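Local coordinates for protein N-acetylneuraminic acid (Sialic acid) synthetase (Leptospira borgpetersenii serovar Hardjo-bovis, PDB 6NCS) that probably catalyses the condensation of phosphoenolpyruvate with an N-acylated amino sugar to make a sialic acid, using a bound manganese ion, at residues R45-A50 with N56-Q61; Y207-H210 with E215-L218; K230-D235 with K250-L255. All coordinates share one frame; numbering follows the deposited sequence.

Overall arrangement
All three contacts join helices to the parallel strands of one TIM barrel. Contact 1 lies on strand 57-62, contact 2 on strand 205-209 and contact 3 on strand 227-231; the last two strands are neighbours. Contacts 2 and 3 share the manganese, which His210 and His231 both bind by NE2; the centres of contacts 2 and 3 are about 12 Å apart. A salt bridge, Asp209 OD2 to Lys230 NZ at 3.0 Å, also links them. Contacts 1 and 3 have centres about 10 Å apart and meet where Tyr232 OH approaches Met46 O at 2.8 Å, probably a hydrogen bond. Contacts 1 and 2 do not touch; their nearest atoms are about 7 Å apart.

Contact 1 of 3, residues R45-A50 with N56-Q61; sequences RMIDEA and NAIKFQ
This contact belongs to a beta-alpha-beta unit of the TIM barrel, in which helix 40-52 packs back against strand 57-62, the strand that follows it. Ile58 carries most of it, and its CD1 methyl reaches the helix between Met46, Ile47 and Ala50. The short helix and strand axes run nearly antiparallel, at 156°, and come within 9.1 Å. Ile58 holds CG1 anti to the backbone N (chi1 -177°), and the chain continues extended to CD1. That methyl lies 4.1 Å from Ala50 CB and 4.2 Å from Met46 CB. It also lies 3.8 Å from Met46 O, so it touches backbone as well as side chains. Ile47 meets Ile58 at about a right angle, with Ile47 CG1 4.1 Å from Ile58 CD1.

The same Ile47 CG1 reaches the next residue of the strand on the helix side, Phe60. It stands 4.0 Å from Phe60 CZ, at the ring edge and near the ring plane. Thus Ile47 touches the far end of the ring and does not cover its face. Beyond the pair, Ile47 also packs on Leu92 and Arg95 of helix 86-98, while Phe60 touches Ala32 of strand 27-33. Within the helix, away from the strand contact, Arg45 NE and Glu49 OE2 form a salt bridge of 2.9 Å, one turn apart.

No hydrogen bond crosses between helix and strand. All five touching residues are buried, and their side chains are apolar. The helix is therefore held on this strand by van der Waals packing and burial of hydrocarbon.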
# COMPACT_ATOMS: atom_id res chain seq x y z
N ARG A 45 -0.57 33.11 8.34
CA ARG A 45 -1.80 32.59 7.76
C ARG A 45 -1.67 31.13 7.38
O ARG A 45 -2.61 30.34 7.54
CB ARG A 45 -2.18 33.42 6.53
CG ARG A 45 -3.37 32.87 5.76
CD ARG A 45 -3.68 33.72 4.54
NE ARG A 45 -4.71 33.09 3.71
CZ ARG A 45 -4.94 33.41 2.45
NH1 ARG A 45 -4.21 34.34 1.85
NH2 ARG A 45 -5.90 32.78 1.78
N MET A 46 -0.49 30.73 6.89
CA MET A 46 -0.28 29.33 6.54
C MET A 46 -0.41 28.44 7.77
O MET A 46 -1.00 27.35 7.70
CB MET A 46 1.08 29.16 5.87
CG MET A 46 1.19 29.85 4.52
SD MET A 46 2.84 29.71 3.79
CE MET A 46 2.79 28.01 3.17
N ILE A 47 0.10 28.91 8.91
CA ILE A 47 -0.04 28.16 10.16
C ILE A 47 -1.50 28.01 10.53
O ILE A 47 -1.97 26.91 10.85
CB ILE A 47 0.74 28.84 11.29
CG1 ILE A 47 2.25 28.84 11.03
CG2 ILE A 47 0.42 28.16 12.62
CD1 ILE A 47 3.02 29.73 12.03
N ASP A 48 -2.24 29.12 10.54
CA ASP A 48 -3.67 29.08 10.88
C ASP A 48 -4.41 28.05 10.05
O ASP A 48 -5.17 27.23 10.58
CB ASP A 48 -4.32 30.45 10.68
CG ASP A 48 -3.75 31.53 11.58
OD1 ASP A 48 -3.01 31.22 12.54
OD2 ASP A 48 -4.06 32.71 11.32
N GLU A 49 -4.22 28.08 8.73
CA GLU A 49 -5.02 27.23 7.87
C GLU A 49 -4.54 25.78 7.88
O GLU A 49 -5.34 24.86 7.65
CB GLU A 49 -5.06 27.81 6.46
CG GLU A 49 -5.67 29.21 6.48
CD GLU A 49 -6.13 29.73 5.13
OE1 GLU A 49 -6.38 28.91 4.22
OE2 GLU A 49 -6.24 30.96 4.97
N ALA A 50 -3.25 25.56 8.16
CA ALA A 50 -2.75 24.19 8.34
C ALA A 50 -3.30 23.58 9.62
O ALA A 50 -3.59 22.38 9.67
CB ALA A 50 -1.22 24.18 8.38
N ASN A 56 -0.59 17.59 11.52
CA ASN A 56 0.06 17.46 12.82
C ASN A 56 1.14 18.51 13.02
O ASN A 56 1.38 18.95 14.15
CB ASN A 56 0.68 16.07 12.99
CG ASN A 56 -0.34 14.97 12.89
OD1 ASN A 56 -0.57 14.41 11.82
ND2 ASN A 56 -0.96 14.63 14.02
N ALA A 57 1.79 18.91 11.94
CA ALA A 57 2.94 19.80 12.04
C ALA A 57 3.01 20.68 10.81
O ALA A 57 2.52 20.31 9.74
CB ALA A 57 4.24 19.00 12.21
N ILE A 58 3.62 21.86 10.96
CA ILE A 58 3.97 22.70 9.82
C ILE A 58 5.47 23.00 9.89
O ILE A 58 6.01 23.28 10.97
CB ILE A 58 3.12 23.99 9.76
CG1 ILE A 58 3.45 24.81 8.52
CG2 ILE A 58 3.26 24.82 11.06
CD1 ILE A 58 2.44 25.91 8.21
N LYS A 59 6.14 22.89 8.74
CA LYS A 59 7.59 22.92 8.66
C LYS A 59 8.04 24.09 7.79
O LYS A 59 7.45 24.37 6.74
CB LYS A 59 8.12 21.60 8.07
CG LYS A 59 9.62 21.42 8.22
CD LYS A 59 10.09 20.16 7.49
CE LYS A 59 10.18 20.43 6.01
NZ LYS A 59 10.94 21.72 5.85
N PHE A 60 9.09 24.78 8.23
CA PHE A 60 9.69 25.91 7.51
C PHE A 60 11.14 25.56 7.18
O PHE A 60 11.61 24.46 7.45
CB PHE A 60 9.54 27.20 8.33
CG PHE A 60 8.10 27.69 8.44
CD1 PHE A 60 7.60 28.61 7.54
CD2 PHE A 60 7.26 27.19 9.42
CE1 PHE A 60 6.27 29.04 7.62
CE2 PHE A 60 5.93 27.61 9.51
CZ PHE A 60 5.44 28.54 8.61
N GLN A 61 11.85 26.48 6.53
CA GLN A 61 13.24 26.27 6.14
C GLN A 61 14.10 27.39 6.71
O GLN A 61 13.76 28.56 6.56
CB GLN A 61 13.41 26.20 4.62
CG GLN A 61 12.72 24.97 4.02
CD GLN A 61 12.85 24.88 2.51
OE1 GLN A 61 13.68 25.54 1.90
NE2 GLN A 61 12.01 24.05 1.90

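Contact 2 of 3, residues Y207-H210 with E215-L218; sequences YSDH and EIPL. With MN (manganese (II) ion), chain C.
Tyr207 begins the contact between strand 205-209 and helix 215-222, parts of a beta-alpha-beta unit of the barrel. Its ring lies obliquely against the helix. Tyr207 CE2 is 4.0 Å from Pro217 CA, and Tyr207 OH is 3.5 Å from the Ile216 CG2 methyl. Tyr207 OH donates to Asp209 OD1 at 2.8 Å, and OD1 receives it on its anti lone pair.

Ser208 points the other way, toward the barrel interior. Asp209 again faces the helix. Its chi1 of -171° turns the carboxylate away from the backbone N and lays it beside the proline ring, where Asp209 OD1 comes 3.5 Å from Pro217 CD. The other oxygen, Asp209 OD2, is bonded to Ser211 OG.

His210 follows and turns to the metal. Its NE2 binds the manganese at 2.1 Å, together with water 1 and other ligands that include His231.

Across the contact there is only apolar and CH contact. The buried carboxylate is satisfied at both oxygens by Tyr207, Ser211 and Lys230, which fixes its rotation beside the proline ring, one residue before the metal ligand.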
# COMPACT_ATOMS: atom_id res chain seq x y z
N TYR A 207 7.20 9.03 4.11
CA TYR A 207 7.29 9.42 2.71
C TYR A 207 7.15 10.93 2.60
O TYR A 207 6.23 11.51 3.18
CB TYR A 207 6.21 8.71 1.88
CG TYR A 207 6.15 9.22 0.45
CD1 TYR A 207 7.21 8.99 -0.43
CD2 TYR A 207 5.07 9.96 -0.01
CE1 TYR A 207 7.18 9.47 -1.73
CE2 TYR A 207 5.03 10.44 -1.31
CZ TYR A 207 6.09 10.20 -2.15
OH TYR A 207 6.07 10.70 -3.44
N SER A 208 8.05 11.55 1.83
CA SER A 208 7.97 12.97 1.52
C SER A 208 7.63 13.14 0.04
O SER A 208 8.33 12.60 -0.82
CB SER A 208 9.30 13.67 1.85
OG SER A 208 9.20 15.05 1.57
N ASP A 209 6.57 13.89 -0.26
CA ASP A 209 6.04 13.96 -1.61
C ASP A 209 6.49 15.21 -2.35
O ASP A 209 6.56 16.30 -1.78
CB ASP A 209 4.51 13.93 -1.62
CG ASP A 209 3.95 13.78 -3.02
OD1 ASP A 209 4.19 12.72 -3.65
OD2 ASP A 209 3.27 14.70 -3.50
N HIS A 210 6.75 15.04 -3.65
CA HIS A 210 7.02 16.17 -4.55
C HIS A 210 6.20 16.04 -5.83
O HIS A 210 6.59 16.54 -6.89
CB HIS A 210 8.51 16.28 -4.84
CG HIS A 210 9.31 16.60 -3.62
ND1 HIS A 210 9.92 15.63 -2.85
CD2 HIS A 210 9.51 17.77 -2.97
CE1 HIS A 210 10.51 16.20 -1.82
NE2 HIS A 210 10.28 17.50 -1.87
N GLU A 215 -2.70 12.00 -4.41
CA GLU A 215 -2.91 10.57 -4.62
C GLU A 215 -1.67 9.77 -4.27
O GLU A 215 -1.77 8.72 -3.63
CB GLU A 215 -3.33 10.28 -6.06
CG GLU A 215 -3.67 8.79 -6.25
CD GLU A 215 -3.90 8.39 -7.69
OE1 GLU A 215 -3.15 8.83 -8.57
OE2 GLU A 215 -4.85 7.62 -7.93
N ILE A 216 -0.49 10.23 -4.70
CA ILE A 216 0.73 9.47 -4.42
C ILE A 216 1.02 9.38 -2.92
O ILE A 216 1.28 8.27 -2.43
CB ILE A 216 1.90 10.03 -5.23
CG1 ILE A 216 1.63 9.84 -6.73
CG2 ILE A 216 3.18 9.31 -4.86
CD1 ILE A 216 2.66 10.47 -7.66
N PRO A 217 0.95 10.47 -2.14
CA PRO A 217 1.10 10.29 -0.68
C PRO A 217 0.05 9.36 -0.05
O PRO A 217 0.37 8.63 0.89
CB PRO A 217 1.00 11.73 -0.13
CG PRO A 217 0.65 12.61 -1.26
CD PRO A 217 1.00 11.88 -2.53
N LEU A 218 -1.19 9.35 -0.54
CA LEU A 218 -2.17 8.40 -0.01
C LEU A 218 -1.79 6.97 -0.35
O LEU A 218 -1.90 6.07 0.50
CB LEU A 218 -3.57 8.72 -0.56
CG LEU A 218 -4.09 10.07 -0.01
CD1 LEU A 218 -5.38 10.44 -0.68
CD2 LEU A 218 -4.30 9.93 1.50
MN MN C . 10.54 19.02 -0.39
O HOH W 1 9.52 18.26 1.10

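Contact 3 of 3, residues K230-D235 with K250-L255; sequences KHYTVD and KELAKL. With MN (manganese (II) ion), chain C.
This is a small apolar contact between the end of strand 227-231 with the loop after it and helix 249-266, which packs on the outside of the barrel. Two leucines of the helix make it, Leu252 on Tyr232 and Leu255 on Lys230. Only 149 Å² of surface is buried, both sides summed.

Leu252 CD2 sits over one face of the Tyr232 ring, toward its rim. It is 4.1 Å from the ring centroid and 25° off the ring normal, a CH-pi contact. The nearest ring atom is Tyr232 CD1, 3.8 Å from Leu252 CD2. The two side chains meet at about a right angle. In Tyr232 a chi1 of 163° extends the ring away from the backbone N and over to the helix side. Its hydroxyl goes on to Met46 O of helix 40-52, so the tyrosine lies between two helices of the barrel wall.

One turn further along, Leu255 CD2 lies 3.9 Å from Lys230 CB. Here the lysine takes part through its aliphatic root. The chain bends at chi2 (71°) and carries the amino group away from the helix, where Lys230 NZ bonds to Gly213 O. Leu255 also packs on Pro217 and Leu218 of helix 215-222.

Between these two residues, His231 faces the other way and binds the manganese through NE2 at 2.2 Å.

No hydrogen bond joins the strand to the helix. Methyl groups meet one aromatic face and one lysine root, so dispersion and CH-pi packing hold the two together. The hydroxyl of Tyr232 and the amino group of Lys230 are bonded to other parts of the chain, which lets both residues offer hydrocarbon to the helix without burying an unsatisfied polar end.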
# COMPACT_ATOMS: atom_id res chain seq x y z
N LYS A 230 4.14 16.83 2.81
CA LYS A 230 3.56 17.33 1.57
C LYS A 230 3.75 18.83 1.51
O LYS A 230 3.44 19.53 2.48
CB LYS A 230 2.06 16.97 1.49
CG LYS A 230 1.30 17.57 0.32
CD LYS A 230 1.69 16.94 -1.01
CE LYS A 230 1.19 17.79 -2.19
NZ LYS A 230 1.66 17.23 -3.51
N HIS A 231 4.28 19.34 0.39
CA HIS A 231 4.43 20.79 0.27
C HIS A 231 3.06 21.45 0.30
O HIS A 231 2.05 20.87 -0.11
CB HIS A 231 5.16 21.16 -1.02
CG HIS A 231 6.63 20.91 -0.96
ND1 HIS A 231 7.56 21.93 -0.98
CD2 HIS A 231 7.34 19.76 -0.88
CE1 HIS A 231 8.77 21.42 -0.92
NE2 HIS A 231 8.67 20.11 -0.85
N TYR A 232 3.04 22.69 0.78
CA TYR A 232 1.80 23.31 1.22
C TYR A 232 1.80 24.79 0.89
O TYR A 232 2.83 25.47 1.02
CB TYR A 232 1.62 23.04 2.72
CG TYR A 232 0.63 23.92 3.43
CD1 TYR A 232 -0.72 23.91 3.07
CD2 TYR A 232 1.02 24.75 4.47
CE1 TYR A 232 -1.63 24.72 3.72
CE2 TYR A 232 0.11 25.55 5.13
CZ TYR A 232 -1.21 25.54 4.74
OH TYR A 232 -2.12 26.34 5.39
N THR A 233 0.66 25.28 0.43
CA THR A 233 0.45 26.69 0.10
C THR A 233 -0.97 27.05 0.50
O THR A 233 -1.86 26.19 0.49
CB THR A 233 0.66 26.96 -1.40
OG1 THR A 233 0.42 28.35 -1.68
CG2 THR A 233 -0.29 26.11 -2.26
N VAL A 234 -1.19 28.31 0.88
CA VAL A 234 -2.58 28.70 1.09
C VAL A 234 -3.29 29.04 -0.21
O VAL A 234 -4.53 29.10 -0.23
CB VAL A 234 -2.75 29.89 2.06
CG1 VAL A 234 -2.26 29.50 3.45
CG2 VAL A 234 -2.07 31.13 1.52
N ASP A 235 -2.55 29.22 -1.31
CA ASP A 235 -3.15 29.66 -2.57
C ASP A 235 -2.15 29.50 -3.71
O ASP A 235 -1.18 30.26 -3.80
CB ASP A 235 -3.60 31.11 -2.43
CG ASP A 235 -4.41 31.61 -3.63
OD1 ASP A 235 -4.59 30.86 -4.62
OD2 ASP A 235 -4.86 32.77 -3.56
N LYS A 250 -7.68 22.98 1.55
CA LYS A 250 -8.72 21.96 1.42
C LYS A 250 -8.13 20.62 0.98
O LYS A 250 -8.62 19.56 1.39
CB LYS A 250 -9.80 22.43 0.45
N GLU A 251 -7.09 20.65 0.15
CA GLU A 251 -6.44 19.41 -0.26
C GLU A 251 -5.63 18.80 0.88
O GLU A 251 -5.60 17.58 1.06
CB GLU A 251 -5.57 19.66 -1.49
CG GLU A 251 -6.39 20.30 -2.64
CD GLU A 251 -5.53 20.98 -3.68
OE1 GLU A 251 -4.37 21.32 -3.39
OE2 GLU A 251 -6.03 21.18 -4.82
N LEU A 252 -4.96 19.65 1.68
CA LEU A 252 -4.29 19.16 2.89
C LEU A 252 -5.29 18.50 3.84
O LEU A 252 -5.00 17.46 4.44
CB LEU A 252 -3.56 20.31 3.58
CG LEU A 252 -2.77 20.00 4.86
CD1 LEU A 252 -1.68 18.98 4.62
CD2 LEU A 252 -2.18 21.30 5.44
N ALA A 253 -6.46 19.12 4.01
CA ALA A 253 -7.47 18.54 4.89
C ALA A 253 -7.94 17.19 4.36
O ALA A 253 -8.18 16.26 5.14
CB ALA A 253 -8.65 19.50 5.03
N LYS A 254 -8.09 17.07 3.04
CA LYS A 254 -8.45 15.79 2.45
C LYS A 254 -7.34 14.76 2.63
O LYS A 254 -7.61 13.58 2.86
CB LYS A 254 -8.79 15.97 0.97
CG LYS A 254 -9.29 14.74 0.27
CD LYS A 254 -10.64 14.34 0.83
CE LYS A 254 -11.64 14.02 -0.26
NZ LYS A 254 -12.99 13.77 0.32
N LEU A 255 -6.07 15.20 2.52
CA LEU A 255 -4.96 14.29 2.79
C LEU A 255 -5.05 13.73 4.20
O LEU A 255 -4.86 12.53 4.42
CB LEU A 255 -3.62 15.02 2.60
CG LEU A 255 -2.33 14.26 2.92
CD1 LEU A 255 -2.15 13.01 2.04
CD2 LEU A 255 -1.14 15.20 2.76
MN MN C . 10.54 19.02 -0.39
O HOH W 1 9.52 18.26 1.10